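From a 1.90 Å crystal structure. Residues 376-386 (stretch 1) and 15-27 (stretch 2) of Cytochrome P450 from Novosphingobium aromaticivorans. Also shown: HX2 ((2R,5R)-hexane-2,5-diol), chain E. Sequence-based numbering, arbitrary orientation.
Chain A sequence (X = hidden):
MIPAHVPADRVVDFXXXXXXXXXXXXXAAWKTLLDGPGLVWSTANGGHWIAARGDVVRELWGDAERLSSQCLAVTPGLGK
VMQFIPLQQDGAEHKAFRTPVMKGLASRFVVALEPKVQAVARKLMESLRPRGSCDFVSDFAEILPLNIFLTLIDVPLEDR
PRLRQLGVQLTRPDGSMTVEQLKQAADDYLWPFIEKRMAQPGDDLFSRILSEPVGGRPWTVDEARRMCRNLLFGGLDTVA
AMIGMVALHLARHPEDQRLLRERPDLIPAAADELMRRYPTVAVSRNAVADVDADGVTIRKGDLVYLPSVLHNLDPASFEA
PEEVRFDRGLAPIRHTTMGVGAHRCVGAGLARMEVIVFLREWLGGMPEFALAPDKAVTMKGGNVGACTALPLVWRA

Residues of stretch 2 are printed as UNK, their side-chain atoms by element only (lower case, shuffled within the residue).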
# COMPACT_ATOMS: atom_id res chain seq x y z
N ALA A 376 15.19 13.39 -13.97
CA ALA A 376 14.40 13.85 -12.82
C ALA A 376 13.71 12.70 -12.11
O ALA A 376 13.39 11.68 -12.72
CB ALA A 376 13.35 14.87 -13.26
N VAL A 377 13.42 12.91 -10.82
CA VAL A 377 12.54 12.06 -10.04
C VAL A 377 11.11 12.56 -10.28
O VAL A 377 10.84 13.76 -10.09
CB VAL A 377 12.85 12.19 -8.53
CG1 VAL A 377 11.75 11.46 -7.67
CG2 VAL A 377 14.26 11.64 -8.22
N THR A 378 10.21 11.67 -10.71
CA THR A 378 8.80 12.05 -10.91
C THR A 378 7.93 11.12 -10.08
O THR A 378 8.33 9.99 -9.78
CB THR A 378 8.37 11.99 -12.42
OG1 THR A 378 8.70 10.71 -12.97
CG2 THR A 378 9.14 13.00 -13.23
N MET A 379 6.74 11.59 -9.71
CA MET A 379 5.83 10.84 -8.85
C MET A 379 4.44 10.90 -9.47
O MET A 379 4.21 11.72 -10.35
CB MET A 379 5.80 11.46 -7.45
CG MET A 379 7.14 11.45 -6.75
SD MET A 379 6.99 11.75 -4.99
CE MET A 379 8.68 12.01 -4.43
N LYS A 380 3.52 10.07 -8.98
CA LYS A 380 2.11 10.17 -9.33
C LYS A 380 1.23 10.09 -8.08
O LYS A 380 1.69 9.71 -6.97
CB LYS A 380 1.71 9.07 -10.32
CG LYS A 380 1.84 7.65 -9.73
CD LYS A 380 1.19 6.64 -10.65
CE LYS A 380 1.80 5.27 -10.46
NZ LYS A 380 1.01 4.49 -9.51
N GLY A 381 -0.05 10.46 -8.24
CA GLY A 381 -1.00 10.46 -7.13
C GLY A 381 -1.93 9.26 -7.26
O GLY A 381 -1.46 8.17 -7.53
N GLY A 382 -3.23 9.44 -7.09
CA GLY A 382 -4.15 8.26 -7.03
C GLY A 382 -4.21 7.65 -5.63
O GLY A 382 -3.66 8.22 -4.68
N ASN A 383 -4.82 6.46 -5.51
CA ASN A 383 -5.02 5.85 -4.20
C ASN A 383 -3.72 5.35 -3.60
O ASN A 383 -3.62 5.30 -2.40
CB ASN A 383 -6.02 4.71 -4.28
CG ASN A 383 -7.35 5.16 -4.91
OD1 ASN A 383 -7.82 6.28 -4.68
ND2 ASN A 383 -7.92 4.30 -5.77
N VAL A 384 -2.74 4.97 -4.43
CA VAL A 384 -1.42 4.57 -3.90
C VAL A 384 -0.38 5.41 -4.65
O VAL A 384 0.00 5.07 -5.77
CB VAL A 384 -1.13 3.06 -4.13
CG1 VAL A 384 0.27 2.69 -3.59
CG2 VAL A 384 -2.21 2.18 -3.47
N GLY A 385 0.03 6.52 -4.05
CA GLY A 385 1.02 7.42 -4.62
C GLY A 385 2.38 6.76 -4.70
O GLY A 385 2.70 5.87 -3.89
N ALA A 386 3.17 7.14 -5.69
CA ALA A 386 4.42 6.44 -5.95
C ALA A 386 5.36 7.25 -6.84
O ALA A 386 4.91 8.13 -7.60
CB ALA A 386 4.16 5.02 -6.57
N UNK A 15 -8.45 17.32 -7.16
CA UNK A 15 -8.58 16.04 -7.85
C UNK A 15 -7.61 15.03 -7.22
O UNK A 15 -6.41 15.13 -7.42
c UNK A 15 -8.26 14.90 -10.11
o UNK A 15 -8.56 13.78 -9.57
o UNK A 15 -7.95 14.99 -11.31
c UNK A 15 -8.23 16.21 -9.33
N UNK A 16 -8.15 14.05 -6.49
CA UNK A 16 -7.30 13.06 -5.81
C UNK A 16 -6.41 12.20 -6.72
O UNK A 16 -5.36 11.67 -6.28
c UNK A 16 -10.38 10.83 -4.89
c UNK A 16 -9.17 11.38 -5.67
c UNK A 16 -8.15 12.19 -4.85
c UNK A 16 -8.75 13.12 -3.77
N UNK A 17 -6.79 12.09 -7.99
CA UNK A 17 -6.00 11.38 -8.98
C UNK A 17 -4.83 12.19 -9.53
O UNK A 17 -3.88 11.61 -10.04
c UNK A 17 -6.89 10.80 -10.10
c UNK A 17 -9.79 7.95 -8.64
c UNK A 17 -8.44 7.60 -8.73
c UNK A 17 -7.90 9.80 -9.60
c UNK A 17 -7.51 8.53 -9.20
c UNK A 17 -9.25 10.15 -9.50
c UNK A 17 -10.19 9.22 -9.02
N UNK A 18 -4.91 13.52 -9.48
CA UNK A 18 -3.77 14.35 -9.88
C UNK A 18 -3.68 15.63 -9.04
O UNK A 18 -4.01 16.72 -9.51
o UNK A 18 -5.40 13.31 -12.42
c UNK A 18 -4.94 14.42 -12.17
c UNK A 18 -3.64 14.60 -11.40
n UNK A 18 -5.51 15.54 -12.61
N UNK A 19 -3.26 15.49 -7.77
CA UNK A 19 -3.11 16.69 -6.95
C UNK A 19 -2.11 17.67 -7.60
O UNK A 19 -1.12 17.25 -8.20
c UNK A 19 -2.99 14.25 -7.01
c UNK A 19 -2.61 16.14 -5.62
c UNK A 19 -3.10 14.70 -5.59
N UNK A 20 -2.40 18.98 -7.54
CA UNK A 20 -1.48 19.96 -8.16
C UNK A 20 -0.04 19.84 -7.62
O UNK A 20 0.16 19.81 -6.41
c UNK A 20 -3.64 19.62 -7.06
c UNK A 20 -3.63 20.94 -7.80
c UNK A 20 -2.11 21.30 -7.77
N UNK A 21 0.95 19.73 -8.50
CA UNK A 21 2.34 19.56 -8.06
C UNK A 21 2.71 18.13 -7.66
O UNK A 21 3.85 17.88 -7.27
N UNK A 22 1.77 17.18 -7.76
CA UNK A 22 2.06 15.78 -7.36
C UNK A 22 3.22 15.16 -8.13
O UNK A 22 3.94 14.32 -7.59
c UNK A 22 1.04 13.54 -6.64
c UNK A 22 0.50 14.50 -8.91
c UNK A 22 0.83 14.85 -7.46
N UNK A 23 3.39 15.52 -9.40
CA UNK A 23 4.47 14.94 -10.19
C UNK A 23 5.86 15.31 -9.69
O UNK A 23 6.79 14.54 -9.89
c UNK A 23 2.56 15.04 -13.56
c UNK A 23 2.99 14.59 -12.18
c UNK A 23 4.29 15.23 -11.68
o UNK A 23 3.42 15.54 -14.33
o UNK A 23 1.36 14.89 -13.86
N UNK A 24 5.99 16.47 -9.04
CA UNK A 24 7.26 16.84 -8.41
C UNK A 24 7.42 16.24 -7.00
O UNK A 24 8.50 15.78 -6.67
c UNK A 24 7.47 18.37 -8.35
c UNK A 24 6.79 18.63 -10.86
n UNK A 24 5.73 18.87 -11.61
c UNK A 24 6.79 19.24 -9.47
o UNK A 24 7.73 17.94 -11.27
N UNK A 25 6.36 16.25 -6.18
CA UNK A 25 6.43 15.88 -4.76
C UNK A 25 4.99 15.51 -4.32
O UNK A 25 4.13 16.39 -4.24
c UNK A 25 7.25 16.76 -2.46
c UNK A 25 6.94 17.08 -3.94
o UNK A 25 6.78 15.75 -1.89
o UNK A 25 7.96 17.60 -1.84
N UNK A 26 4.75 14.22 -4.12
CA UNK A 26 3.42 13.70 -3.70
C UNK A 26 3.03 14.26 -2.35
O UNK A 26 1.89 14.67 -2.18
c UNK A 26 1.04 11.13 -3.64
o UNK A 26 -1.04 9.96 -0.82
c UNK A 26 1.17 10.83 -0.85
c UNK A 26 2.21 11.53 -2.96
c UNK A 26 3.39 12.14 -3.71
c UNK A 26 -0.06 10.62 -2.94
c UNK A 26 0.03 10.45 -1.55
c UNK A 26 2.26 11.36 -1.56
N UNK A 27 3.98 14.29 -1.41
CA UNK A 27 3.80 14.73 -0.04
C UNK A 27 3.45 16.22 0.04
O UNK A 27 2.46 16.61 0.66
c UNK A 27 6.69 11.10 -0.45
c UNK A 27 5.41 12.89 0.62
c UNK A 27 4.90 10.56 1.09
c UNK A 27 6.43 12.47 -0.26
c UNK A 27 5.92 10.15 0.23
c UNK A 27 5.06 14.35 0.77
c UNK A 27 4.62 11.94 1.25
C1 HX2 E . -8.28 0.99 -3.09
O1 HX2 E . -7.84 3.19 -2.12
C2 HX2 E . -7.24 1.92 -2.45
O2 HX2 E . -4.34 -1.75 -0.86
C3 HX2 E . -6.51 1.30 -1.25
C4 HX2 E . -5.85 -0.05 -1.59
C5 HX2 E . -4.78 -0.43 -0.56
C6 HX2 E . -5.37 -0.42 0.87
O HOH W 1 -3.22 11.04 -4.67
O HOH W 2 -1.08 11.68 -10.62
O HOH W 3 10.87 15.24 -7.53
O HOH W 4 10.12 16.09 -11.13
O HOH W 5 -2.78 8.45 -1.96

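Position 15 carries two carbons, the second bearing two oxygens, and stays clear of stretch 1; this is Asp-15. At position 16 there are four carbons, forked at the first with one arm two carbons long, which is Ile-16. Its backbone O accepts a hydrogen bond from Gly-382 N at 3.2 Å. Position 17 has one carbon leading into a six-carbon ring without a hydroxyl: Phe-17, whose CB points away while the ring swings back, CE1 lying 4.3 Å from Asn-383 OD1. Its backbone N donates to Asp-15 OD2 (2.9 Å), fastening the type I turn that ends at position 18.

Position 18 shows two carbons, the second with one oxygen and one nitrogen, and touches nothing on stretch 1; it is Asn-18. Positions 19 and 20 each have three carbons closing a ring onto the backbone N, so they are Pro-19 and Pro-20. Pro-19 CD lies 4.3 Å from Gly-381 CA, whereas Pro-20 is out of reach. Position 21 has no side-chain atoms, and its phi of 80° also suits Gly-21, within a type II turn.

At position 22 a single carbon carries two more. This is Val-22, which points toward stretch 1 and sets CG2 3.6 Å from Gly-381 N. Position 23 has three carbons, the third ending in two oxygens: Glu-23, whose carboxylate leads away while its backbone O accepts from Met-379 N at 3.0 Å. Three carbons ending in one oxygen and one nitrogen mark position 24 as Gln-24; water 3 bridges its backbone O to Val-377 O. Position 25, with two carbons and two terminal oxygens, is Asp-25, the N-cap of the following helix. Position 26 bears a six-carbon ring with one oxygen, Tyr-26, whose CE1 lies 3.8 Å from Gly-385 CA. Position 27 has a similar ring without oxygen and is Phe-27, at the margin of the contact.

The contact joins backbone pairing to side-chain packing. Around the Met-379 amide bond, Glu-23 CA approaches Met-379 O at 3.2 Å in a CA-H...O contact, so the two backbones meet through both polar groups of Met-379. Its side chain runs on to the helix start, where Tyr-26 N donates a weak hydrogen bond to SD (3.4 Å). The glycines permit the close approach: a CB on Gly-381 would clash with Pro-19 CD, and one on Gly-385 with Tyr-26 CE1. Water 2 links Gly-381 N to Phe-17 O, and water 1 joins Ile-16 O to Gly-382 O.

Stretch 2 15-27: DIFNPPGVEQDYF
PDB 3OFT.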